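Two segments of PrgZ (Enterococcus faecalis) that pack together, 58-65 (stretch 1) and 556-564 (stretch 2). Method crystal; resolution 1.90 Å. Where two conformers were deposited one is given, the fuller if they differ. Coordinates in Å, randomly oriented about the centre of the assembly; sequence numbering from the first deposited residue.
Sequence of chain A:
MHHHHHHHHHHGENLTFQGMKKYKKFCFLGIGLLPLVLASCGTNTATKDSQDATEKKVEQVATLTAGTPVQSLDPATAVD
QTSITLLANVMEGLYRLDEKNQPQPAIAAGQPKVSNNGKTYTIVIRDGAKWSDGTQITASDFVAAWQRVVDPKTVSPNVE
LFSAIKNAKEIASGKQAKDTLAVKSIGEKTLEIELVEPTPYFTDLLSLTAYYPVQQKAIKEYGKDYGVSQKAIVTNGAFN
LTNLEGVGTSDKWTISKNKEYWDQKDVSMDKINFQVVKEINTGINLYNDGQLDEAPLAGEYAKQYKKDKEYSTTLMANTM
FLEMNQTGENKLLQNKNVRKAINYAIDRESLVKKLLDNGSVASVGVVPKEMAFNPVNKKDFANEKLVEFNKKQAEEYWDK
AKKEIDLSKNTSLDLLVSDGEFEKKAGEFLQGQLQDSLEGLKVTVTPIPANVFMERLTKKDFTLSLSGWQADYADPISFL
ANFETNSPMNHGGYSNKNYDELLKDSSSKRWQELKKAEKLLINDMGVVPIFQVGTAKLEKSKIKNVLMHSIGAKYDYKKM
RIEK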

# COMPACT_ATOMS: atom_id res chain seq x y z
N VAL A 58 -33.65 -11.47 5.83
CA VAL A 58 -32.66 -10.98 4.83
C VAL A 58 -31.33 -11.73 4.97
O VAL A 58 -30.69 -11.69 6.03
N GLU A 59 -30.93 -12.41 3.90
CA GLU A 59 -29.70 -13.19 3.91
C GLU A 59 -28.50 -12.26 4.05
O GLU A 59 -28.43 -11.21 3.40
N GLN A 60 -27.56 -12.62 4.92
CA GLN A 60 -26.40 -11.78 5.18
C GLN A 60 -25.26 -12.18 4.25
O GLN A 60 -24.27 -12.79 4.67
N VAL A 61 -25.41 -11.84 2.97
CA VAL A 61 -24.43 -12.17 1.95
C VAL A 61 -24.29 -10.98 1.00
O VAL A 61 -25.24 -10.23 0.80
N ALA A 62 -23.09 -10.80 0.45
CA ALA A 62 -22.84 -9.73 -0.52
C ALA A 62 -21.80 -10.18 -1.51
O ALA A 62 -21.01 -11.09 -1.22
N THR A 63 -21.80 -9.52 -2.66
CA THR A 63 -20.75 -9.67 -3.66
C THR A 63 -20.15 -8.30 -3.91
O THR A 63 -20.84 -7.38 -4.36
N LEU A 64 -18.86 -8.16 -3.59
CA LEU A 64 -18.14 -6.90 -3.69
C LEU A 64 -17.05 -7.02 -4.75
O LEU A 64 -16.91 -8.05 -5.39
N THR A 65 -16.28 -5.95 -4.95
CA THR A 65 -15.33 -5.91 -6.05
C THR A 65 -13.90 -5.72 -5.57
O THR A 65 -13.65 -5.26 -4.46
N ASP A 556 -12.69 -2.84 6.14
CA ASP A 556 -12.92 -3.76 7.24
C ASP A 556 -14.40 -4.14 7.25
O ASP A 556 -15.28 -3.31 7.52
N TYR A 557 -14.67 -5.39 6.93
CA TYR A 557 -16.03 -5.90 6.81
C TYR A 557 -16.54 -6.59 8.09
O TYR A 557 -17.63 -7.16 8.10
N LYS A 558 -15.75 -6.54 9.16
CA LYS A 558 -16.05 -7.28 10.38
C LYS A 558 -17.50 -7.10 10.85
O LYS A 558 -18.17 -8.08 11.16
N LYS A 559 -17.96 -5.86 10.90
CA LYS A 559 -19.27 -5.55 11.46
C LYS A 559 -20.30 -5.25 10.36
O LYS A 559 -21.41 -4.78 10.64
N MET A 560 -19.95 -5.58 9.11
CA MET A 560 -20.85 -5.41 7.97
C MET A 560 -22.16 -6.15 8.18
O MET A 560 -22.17 -7.25 8.75
N ARG A 561 -23.27 -5.56 7.73
CA ARG A 561 -24.57 -6.25 7.72
C ARG A 561 -25.45 -5.76 6.57
O ARG A 561 -25.23 -4.69 6.01
N ILE A 562 -26.45 -6.57 6.21
CA ILE A 562 -27.39 -6.25 5.14
C ILE A 562 -28.73 -5.93 5.78
O ILE A 562 -29.29 -6.75 6.50
N GLU A 563 -29.24 -4.72 5.52
CA GLU A 563 -30.56 -4.30 5.98
C GLU A 563 -31.46 -3.98 4.79
O GLU A 563 -31.14 -3.07 4.02
N LYS A 564 -32.57 -4.70 4.64
CA LYS A 564 -33.56 -4.46 3.58
C LYS A 564 -32.99 -4.48 2.16
O LYS A 564 -33.09 -5.48 1.44

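The contact between residues 58-65 and 556-564 of PrgZ is a small, mainly apolar one, in which alternate side chains of one stretch meet an isoleucine, a methionine and a tyrosine of the other, without a clear direct hydrogen bond between them. It illustrates a general principle: segments almost five hundred residues apart in sequence can pack together largely through apolar side chains. Together the two surfaces bury 415 Å².

The row on the first stretch follows from strand geometry. In an extended chain successive side chains point to opposite sides, and here the CA-to-CB bonds of Ala62 and Leu64 point toward the second stretch, whereas those of Val61, Thr63 and Thr65 point away. Val58, ahead of the strand, also points toward its partner, and Glu59 away from it.

Ile562 has the largest covered area of any residue in the contact. Its side chain, with chi1 and chi2 both m, points toward the first stretch and reaches several residues at once. Its CG2 lies 3.7 Å from CG1 of Val58, a t rotamer, while its CD1 is 4.4 Å from CB of Ala62. Backbone atoms also lie close by: CB of Ile562 is 4.0 Å from O of Glu59, and CG1 of Ile562 is 3.8 Å from O of Val61. A branched side chain is well suited to such a place, because its methyl groups can meet neighbours in different directions.

Met560 shows how a flexible side chain can bring its end to a contact that its CA-to-CB bond does not face. That bond points sideways, yet with all three chi angles t the chain is fully extended, and its CE comes within 3.5 Å of CB of Ala62. The same methyl carbon is 4.3 Å from CD1 of Leu64, so it bridges two inward-pointing residues of the strand.

Leu64, with chi1 m and chi2 t, also meets Tyr557, the first residue of a type I turn that closes with a hydrogen bond from N of Met560 to O of Tyr557 (3.0 Å). The CA-to-CB bond of Tyr557 points toward the first stretch, and its chi1 is m. CD1 of Leu64 lies 3.4 Å from CE1 of Tyr557, approaching the ring obliquely. Tyr557 and Met560, the two ends of the turn, both lie near this leucine methyl.

Polar groups are interspersed with the apolar ones. Gln60 (chi1 and chi2 both m) lies within the contact: it starts sideways, but its end swings in beside the backbone of Arg561 and Ile562; the orientation of its amide is open. The CA-to-CB bond of Arg561 points sideways, and the end of its side chain leads off to a salt bridge within its stretch, its NH2 lying 2.6 Å from OE2 of Glu563. A water supplies an indirect polar link, donating to O of Thr65 at 2.7 Å and hydrogen-bonding to OH of Tyr557 at 3.1 Å.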

# COMPACT_ATOMS: atom_id res chain seq x y z
CB VAL A 58 -32.43 -9.47 4.95
CG1 VAL A 58 -31.39 -9.00 3.95
CG2 VAL A 58 -33.75 -8.73 4.73
CB GLU A 59 -29.59 -14.01 2.62
CG GLU A 59 -28.45 -15.01 2.63
CD GLU A 59 -28.53 -16.00 1.48
OE1 GLU A 59 -28.44 -17.22 1.74
OE2 GLU A 59 -28.68 -15.56 0.32
CB GLN A 60 -25.97 -11.84 6.65
CG GLN A 60 -27.07 -11.38 7.62
CD GLN A 60 -27.44 -9.91 7.46
OE1 GLN A 60 -28.56 -9.58 7.09
NE2 GLN A 60 -26.49 -9.03 7.73
CB VAL A 61 -24.83 -13.44 1.16
CG1 VAL A 61 -23.94 -13.64 -0.05
CG2 VAL A 61 -24.78 -14.67 2.07
CB ALA A 62 -22.37 -8.46 0.19
CB THR A 63 -21.29 -10.29 -4.95
OG1 THR A 63 -21.86 -11.57 -4.66
CG2 THR A 63 -20.19 -10.46 -5.98
CB LEU A 64 -17.52 -6.54 -2.33
CG LEU A 64 -18.47 -6.54 -1.11
CD1 LEU A 64 -17.70 -6.21 0.17
CD2 LEU A 64 -19.64 -5.58 -1.30
CB THR A 65 -15.68 -4.79 -7.06
OG1 THR A 65 -15.56 -3.51 -6.43
CG2 THR A 65 -17.10 -4.97 -7.57
CB ASP A 556 -12.52 -3.13 8.58
CG ASP A 556 -12.60 -4.11 9.75
OD1 ASP A 556 -13.03 -5.26 9.54
OD2 ASP A 556 -12.20 -3.73 10.87
CB TYR A 557 -16.08 -6.90 5.66
CG TYR A 557 -15.58 -6.35 4.34
CD1 TYR A 557 -16.22 -5.29 3.73
CD2 TYR A 557 -14.48 -6.91 3.70
CE1 TYR A 557 -15.77 -4.78 2.51
CE2 TYR A 557 -14.02 -6.42 2.50
CZ TYR A 557 -14.68 -5.36 1.89
OH TYR A 557 -14.23 -4.87 0.69
CB LYS A 558 -15.09 -6.86 11.51
CG LYS A 558 -15.45 -7.46 12.89
CD LYS A 558 -14.37 -7.14 13.93
CE LYS A 558 -14.85 -7.47 15.33
NZ LYS A 558 -13.87 -7.04 16.36
CB LYS A 559 -19.17 -4.38 12.44
CG LYS A 559 -18.40 -4.70 13.71
CD LYS A 559 -18.47 -3.53 14.71
CE LYS A 559 -17.40 -3.60 15.81
NZ LYS A 559 -17.91 -4.12 17.11
CB MET A 560 -20.16 -5.94 6.70
CG MET A 560 -20.97 -5.88 5.41
SD MET A 560 -19.99 -6.49 4.02
CE MET A 560 -21.15 -6.29 2.69
CB ARG A 561 -25.29 -6.07 9.05
CG ARG A 561 -25.80 -4.67 9.31
CD ARG A 561 -26.46 -4.57 10.68
NE ARG A 561 -27.29 -3.36 10.77
CZ ARG A 561 -26.85 -2.16 11.14
NH1 ARG A 561 -25.58 -1.96 11.48
NH2 ARG A 561 -27.69 -1.13 11.18
CB ILE A 562 -27.56 -7.42 4.14
CG1 ILE A 562 -26.21 -7.93 3.63
CG2 ILE A 562 -28.44 -7.01 2.97
CD1 ILE A 562 -25.35 -6.85 2.96
CB GLU A 563 -30.45 -3.03 6.83
CG GLU A 563 -29.93 -3.23 8.24
CD GLU A 563 -30.25 -2.03 9.15
OE1 GLU A 563 -30.85 -1.03 8.67
OE2 GLU A 563 -29.91 -2.09 10.35
CB LYS A 564 -34.29 -3.13 3.82
CG LYS A 564 -35.15 -3.12 5.08
CD LYS A 564 -35.95 -1.82 5.20
CE LYS A 564 -36.93 -1.88 6.36
NZ LYS A 564 -38.06 -2.81 6.10
O HOH W 1 -12.57 -5.28 -1.95